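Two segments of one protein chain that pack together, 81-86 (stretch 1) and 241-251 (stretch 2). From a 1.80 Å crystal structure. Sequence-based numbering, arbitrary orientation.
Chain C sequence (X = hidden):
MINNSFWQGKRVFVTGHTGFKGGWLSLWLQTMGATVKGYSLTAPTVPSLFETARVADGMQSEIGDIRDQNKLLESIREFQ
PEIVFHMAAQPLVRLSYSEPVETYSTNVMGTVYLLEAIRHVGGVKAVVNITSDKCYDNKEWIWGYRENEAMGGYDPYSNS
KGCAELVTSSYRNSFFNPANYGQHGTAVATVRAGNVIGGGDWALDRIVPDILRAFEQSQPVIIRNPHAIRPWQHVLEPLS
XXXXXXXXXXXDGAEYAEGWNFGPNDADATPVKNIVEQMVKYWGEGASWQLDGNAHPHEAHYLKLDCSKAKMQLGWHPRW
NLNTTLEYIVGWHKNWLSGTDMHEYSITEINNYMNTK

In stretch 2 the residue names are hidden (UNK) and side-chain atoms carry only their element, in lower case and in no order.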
ATOM      1  N   PRO C  81     -12.143   3.033 -38.372  1.00 23.77           N
ATOM      2  CA  PRO C  81     -12.228   4.153 -37.427  1.00 23.70           C
ATOM      3  C   PRO C  81     -10.863   4.662 -36.969  1.00 21.41           C
ATOM      4  O   PRO C  81      -9.883   3.919 -36.969  1.00 22.57           O
ATOM      5  CB  PRO C  81     -13.022   3.554 -36.270  1.00 22.81           C
ATOM      6  CG  PRO C  81     -12.486   2.151 -36.233  1.00 23.20           C
ATOM      7  CD  PRO C  81     -12.510   1.767 -37.714  1.00 23.68           C
ATOM      8  N   GLU C  82     -10.810   5.933 -36.579  1.00 25.05           N
ATOM      9  CA  GLU C  82      -9.577   6.537 -36.079  1.00 26.17           C
ATOM     10  C   GLU C  82      -9.728   6.622 -34.565  1.00 24.09           C
ATOM     11  O   GLU C  82      -8.746   6.707 -33.830  1.00 23.24           O
ATOM     12  CB  GLU C  82      -9.407   7.962 -36.596  1.00 28.57           C
ATOM     13  CG  GLU C  82      -9.552   8.159 -38.079  1.00 33.07           C
ATOM     14  CD  GLU C  82      -9.611   9.636 -38.417  1.00 34.67           C
ATOM     15  OE1 GLU C  82      -8.588  10.326 -38.202  1.00 31.73           O
ATOM     16  OE2 GLU C  82     -10.683  10.100 -38.871  1.00 32.81           O
ATOM     17  N   ILE C  83     -10.977   6.623 -34.118  1.00 22.09           N
ATOM     18  CA  ILE C  83     -11.287   6.712 -32.698  1.00 21.99           C
ATOM     19  C   ILE C  83     -12.359   5.693 -32.334  1.00 21.79           C
ATOM     20  O   ILE C  83     -13.359   5.540 -33.044  1.00 21.55           O
ATOM     21  CB  ILE C  83     -11.793   8.124 -32.331  1.00 23.58           C
ATOM     22  CG1 ILE C  83     -10.738   9.170 -32.703  1.00 25.77           C
ATOM     23  CG2 ILE C  83     -12.090   8.200 -30.832  1.00 23.74           C
ATOM     24  CD1 ILE C  83     -11.203  10.609 -32.521  1.00 27.01           C
ATOM     25  N   VAL C  84     -12.152   5.005 -31.215  1.00 20.44           N
ATOM     26  CA  VAL C  84     -13.097   4.001 -30.761  1.00 20.99           C
ATOM     27  C   VAL C  84     -13.501   4.200 -29.302  1.00 17.83           C
ATOM     28  O   VAL C  84     -12.653   4.422 -28.440  1.00 19.70           O
ATOM     29  CB  VAL C  84     -12.509   2.579 -30.881  1.00 19.34           C
ATOM     30  CG1 VAL C  84     -13.502   1.564 -30.312  1.00 20.52           C
ATOM     31  CG2 VAL C  84     -12.184   2.262 -32.337  1.00 20.94           C
ATOM     32  N   PHE C  85     -14.800   4.128 -29.042  1.00 17.87           N
ATOM     33  CA  PHE C  85     -15.336   4.224 -27.687  1.00 17.92           C
ATOM     34  C   PHE C  85     -16.042   2.896 -27.438  1.00 18.72           C
ATOM     35  O   PHE C  85     -17.032   2.578 -28.109  1.00 19.17           O
ATOM     36  CB  PHE C  85     -16.357   5.357 -27.556  1.00 18.93           C
ATOM     37  CG  PHE C  85     -15.754   6.732 -27.572  1.00 19.38           C
ATOM     38  CD1 PHE C  85     -15.677   7.458 -28.758  1.00 19.65           C
ATOM     39  CD2 PHE C  85     -15.283   7.315 -26.395  1.00 17.50           C
ATOM     40  CE1 PHE C  85     -15.141   8.753 -28.773  1.00 18.16           C
ATOM     41  CE2 PHE C  85     -14.744   8.607 -26.394  1.00 17.21           C
ATOM     42  CZ  PHE C  85     -14.674   9.329 -27.588  1.00 18.26           C
ATOM     43  N   HIS C  86     -15.531   2.113 -26.492  1.00 19.85           N
ATOM     44  CA  HIS C  86     -16.135   0.824 -26.182  1.00 17.71           C
ATOM     45  C   HIS C  86     -17.043   0.952 -24.968  1.00 18.41           C
ATOM     46  O   HIS C  86     -16.568   1.014 -23.833  1.00 19.16           O
ATOM     47  CB  HIS C  86     -15.036  -0.219 -25.932  1.00 18.91           C
ATOM     48  CG  HIS C  86     -15.553  -1.572 -25.535  1.00 20.04           C
ATOM     49  ND1 HIS C  86     -16.572  -2.210 -26.210  1.00 20.27           N
ATOM     50  CD2 HIS C  86     -15.181  -2.410 -24.538  1.00 19.50           C
ATOM     51  CE1 HIS C  86     -16.807  -3.381 -25.644  1.00 20.44           C
ATOM     52  NE2 HIS C  86     -15.975  -3.527 -24.627  1.00 18.23           N
ATOM     53  N   UNK C 241     -15.682  14.140 -20.281  1.00 18.23           N
ATOM     54  CA  UNK C 241     -14.343  13.688 -19.946  1.00 18.57           C
ATOM     55  C   UNK C 241     -13.830  12.686 -20.966  1.00 18.09           C
ATOM     56  O   UNK C 241     -12.664  12.729 -21.349  1.00 18.74           O
ATOM     57  N   UNK C 242     -14.703  11.780 -21.407  1.00 19.31           N
ATOM     58  CA  UNK C 242     -14.331  10.772 -22.406  1.00 17.86           C
ATOM     59  C   UNK C 242     -13.902  11.456 -23.707  1.00 20.28           C
ATOM     60  O   UNK C 242     -12.926  11.060 -24.335  1.00 18.31           O
ATOM     61  c   UNK C 242     -15.476   9.083 -20.297  1.00 17.16           C
ATOM     62  o   UNK C 242     -17.708   6.909 -18.356  1.00 16.62           O
ATOM     63  c   UNK C 242     -17.759   7.542 -20.665  1.00 16.87           C
ATOM     64  c   UNK C 242     -15.516   9.848 -22.722  1.00 17.98           C
ATOM     65  c   UNK C 242     -17.217   8.265 -21.725  1.00 17.03           C
ATOM     66  c   UNK C 242     -16.072   9.045 -21.560  1.00 17.73           C
ATOM     67  c   UNK C 242     -17.156   7.598 -19.414  1.00 16.04           C
ATOM     68  c   UNK C 242     -16.019   8.361 -19.221  1.00 17.33           C
ATOM     69  N   UNK C 243     -14.652  12.479 -24.109  1.00 20.51           N
ATOM     70  CA  UNK C 243     -14.355  13.210 -25.344  1.00 20.90           C
ATOM     71  C   UNK C 243     -13.033  13.954 -25.224  1.00 21.55           C
ATOM     72  O   UNK C 243     -12.208  13.919 -26.137  1.00 21.97           O
ATOM     73  c   UNK C 243     -16.755  12.954 -27.435  1.00 21.42           C
ATOM     74  c   UNK C 243     -15.486  14.193 -25.666  1.00 21.61           C
ATOM     75  c   UNK C 243     -16.843  13.587 -26.051  1.00 22.29           C
ATOM     76  c   UNK C 243     -17.922  14.663 -26.014  1.00 22.75           C
ATOM     77  N   UNK C 244     -12.830  14.623 -24.091  1.00 22.99           N
ATOM     78  CA  UNK C 244     -11.596  15.362 -23.849  1.00 21.34           C
ATOM     79  C   UNK C 244     -10.405  14.415 -23.899  1.00 19.87           C
ATOM     80  O   UNK C 244      -9.373  14.722 -24.500  1.00 20.13           O
ATOM     81  c   UNK C 244     -10.647  17.380 -20.640  1.00 29.77           C
ATOM     82  c   UNK C 244     -11.659  16.044 -22.479  1.00 23.51           C
ATOM     83  c   UNK C 244     -10.429  16.841 -22.050  1.00 28.10           C
ATOM     84  c   UNK C 244     -10.190  17.989 -23.033  1.00 30.54           C
ATOM     85  N   UNK C 245     -10.545  13.259 -23.260  1.00 19.71           N
ATOM     86  CA  UNK C 245      -9.481  12.265 -23.247  1.00 19.10           C
ATOM     87  C   UNK C 245      -9.197  11.746 -24.656  1.00 20.39           C
ATOM     88  O   UNK C 245      -8.040  11.591 -25.040  1.00 17.33           O
ATOM     89  c   UNK C 245      -7.527  10.348 -21.822  1.00 20.42           C
ATOM     90  c   UNK C 245      -9.861  11.086 -22.343  1.00 18.46           C
ATOM     91  c   UNK C 245      -9.456   8.797 -21.432  1.00 19.13           C
ATOM     92  c   UNK C 245      -8.889   9.902 -22.322  1.00 20.05           C
ATOM     93  N   UNK C 246     -10.255  11.472 -25.415  1.00 18.52           N
ATOM     94  CA  UNK C 246     -10.100  10.967 -26.775  1.00 22.18           C
ATOM     95  C   UNK C 246      -9.276  11.936 -27.613  1.00 23.91           C
ATOM     96  O   UNK C 246      -8.385  11.530 -28.361  1.00 21.70           O
ATOM     97  c   UNK C 246     -11.465  10.763 -27.417  1.00 20.14           C
ATOM     98  N   UNK C 247      -9.585  13.220 -27.487  1.00 27.66           N
ATOM     99  CA  UNK C 247      -8.871  14.229 -28.252  1.00 29.84           C
ATOM    100  C   UNK C 247      -7.390  14.211 -27.898  1.00 27.11           C
ATOM    101  O   UNK C 247      -6.535  14.254 -28.780  1.00 27.30           O
ATOM    102  o   UNK C 247     -10.669  18.204 -28.169  1.00 38.63           O
ATOM    103  n   UNK C 247      -8.837  18.998 -29.211  1.00 37.44           N
ATOM    104  c   UNK C 247      -9.614  18.008 -28.780  1.00 38.04           C
ATOM    105  c   UNK C 247      -9.147  16.605 -29.094  1.00 35.98           C
ATOM    106  c   UNK C 247      -9.457  15.619 -27.985  1.00 30.83           C
ATOM    107  N   UNK C 248      -7.088  14.131 -26.606  1.00 28.55           N
ATOM    108  CA  UNK C 248      -5.702  14.111 -26.165  1.00 27.41           C
ATOM    109  C   UNK C 248      -4.969  12.850 -26.603  1.00 26.82           C
ATOM    110  O   UNK C 248      -3.808  12.916 -26.991  1.00 26.02           O
ATOM    111  c   UNK C 248      -5.518  15.901 -22.734  1.00 45.33           C
ATOM    112  c   UNK C 248      -5.858  15.712 -24.197  1.00 40.38           C
ATOM    113  n   UNK C 248      -6.839  18.018 -22.577  1.00 48.73           N
ATOM    114  c   UNK C 248      -5.619  14.281 -24.647  1.00 33.16           C
ATOM    115  c   UNK C 248      -5.517  17.375 -22.353  1.00 48.44           C
ATOM    116  N   UNK C 249      -5.641  11.704 -26.536  1.00 22.95           N
ATOM    117  CA  UNK C 249      -5.031  10.449 -26.969  1.00 22.94           C
ATOM    118  C   UNK C 249      -4.695  10.553 -28.456  1.00 22.95           C
ATOM    119  O   UNK C 249      -3.653  10.081 -28.907  1.00 21.19           O
ATOM    120  c   UNK C 249      -7.469   7.930 -25.251  1.00 20.56           C
ATOM    121  c   UNK C 249      -6.000   9.281 -26.752  1.00 21.45           C
ATOM    122  c   UNK C 249      -6.232   8.820 -25.310  1.00 21.20           C
ATOM    123  c   UNK C 249      -5.002   8.096 -24.799  1.00 19.25           C
ATOM    124  N   UNK C 250      -5.595  11.178 -29.206  1.00 22.96           N
ATOM    125  CA  UNK C 250      -5.420  11.334 -30.645  1.00 25.46           C
ATOM    126  C   UNK C 250      -4.258  12.263 -30.986  1.00 25.33           C
ATOM    127  O   UNK C 250      -3.338  11.883 -31.714  1.00 24.48           O
ATOM    128  c   UNK C 250      -6.011  12.920 -34.883  1.00 28.54           C
ATOM    129  c   UNK C 250      -6.713  11.916 -32.781  1.00 27.50           C
ATOM    130  c   UNK C 250      -7.418  10.970 -34.903  1.00 27.58           C
ATOM    131  c   UNK C 250      -6.015  12.899 -33.487  1.00 29.07           C
ATOM    132  c   UNK C 250      -6.707  11.889 -31.265  1.00 24.45           C
ATOM    133  c   UNK C 250      -7.409  10.956 -33.511  1.00 27.31           C
ATOM    134  o   UNK C 250      -6.715  11.969 -36.961  1.00 31.56           O
ATOM    135  c   UNK C 250      -6.714  11.954 -35.583  1.00 29.61           C
ATOM    136  N   UNK C 251      -4.302  13.472 -30.438  1.00 27.96           N
ATOM    137  CA  UNK C 251      -3.283  14.479 -30.711  1.00 32.20           C
ATOM    138  C   UNK C 251      -1.960  14.328 -29.973  1.00 32.63           C
ATOM    139  O   UNK C 251      -0.904  14.486 -30.577  1.00 31.18           O
ATOM    140  c   UNK C 251      -3.824  15.888 -30.426  1.00 30.86           C
ATOM    141  o   UNK C 251      -4.031  16.037 -29.018  1.00 33.78           O
ATOM    142  c   UNK C 251      -5.144  16.108 -31.154  1.00 30.98           C
TER

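Stretch 2 is helical throughout, and it packs on the strand 83-86 of stretch 1. Position 241 has no side-chain atoms and touches nothing on stretch 1. It is Gly-241.

Position 242 carries one carbon, then a ring of six carbons bearing one oxygen; its CB lies 4.0 Å from Phe-85 CE2. This is Tyr-242. CA-to-CB points toward stretch 1, but the end of the side chain leads away, and its OH is hydrogen-bonded elsewhere in the structure. The backbone also takes part: Tyr-242 O sits 3.7 Å from Phe-85 CE2, at the edge of the Phe-85 ring and near its plane.

Position 243 has four carbons, forked at the second. One terminal carbon approaches the tip of Phe-85. Four carbons forked at the second make this Leu-243, with chi angles m and t. Its CA-to-CB bond points sideways, but the end of the chain comes nearer, bringing CD2 to 4.2 Å from Phe-85 CZ.

Position 244 also has four carbons forked at the second, out of reach of stretch 1. It is Leu-244. Position 245 repeats the pattern. Its CA-to-CB bond points sideways and the side chain makes no contact. It is Leu-245.

Position 246 has a single carbon, CB, which lies 3.5 Å from Phe-85 CZ and 4.3 Å from Ile-83 CG2. This is Ala-246. Its CA-to-CB bond points toward stretch 1. The short side chain thus touches both residues. The CA atoms of Ile-83 and Ala-246 are 7.4 Å apart.

Position 247 has three carbons, the third carrying one oxygen and one nitrogen. Its CA-to-CB bond points away from stretch 1. This is an amide, Gln-247. Position 248 has four carbons in a row ending in nitrogen, out of reach of stretch 1. This is Lys-248. Position 249 has four carbons forked at the second. Its CA-to-CB bond points toward stretch 1, yet the side chain makes no contact. It is Leu-249.

Position 250 has one carbon, then a six-carbon ring bearing one oxygen. The oxygen meets the carboxylate of Glu-82, and a ring carbon meets Ile-83. It is Tyr-250. Its OH donates a hydrogen bond of 2.8 Å to Glu-82 OE1, and its CD1 lies 3.9 Å from Ile-83 CG1.

Position 251 has one carbon carrying one oxygen and one carbon, exposed and without contact to stretch 1. This is Thr-251.

The contact is mainly apolar. Strand and helix run at 143°, nearer antiparallel than parallel, with axes 9.9 Å apart at closest approach. Ile-83 and Phe-85 alternate with Val-84 and His-86, which are out of reach, so one side of the strand meets the helix. Helical periodicity brings 242, 246 and 250 to the strand. Phe-85 packs among Tyr-242, Leu-243 and Ala-246, and Ile-83 against Ala-246 and Tyr-250. At the Glu-82 end, the Tyr-250 hydroxyl adds the one hydrogen bond between the stretches. Together they bury 315 Å².

Stretch 2 (241-251) GYLLLAQKLYT
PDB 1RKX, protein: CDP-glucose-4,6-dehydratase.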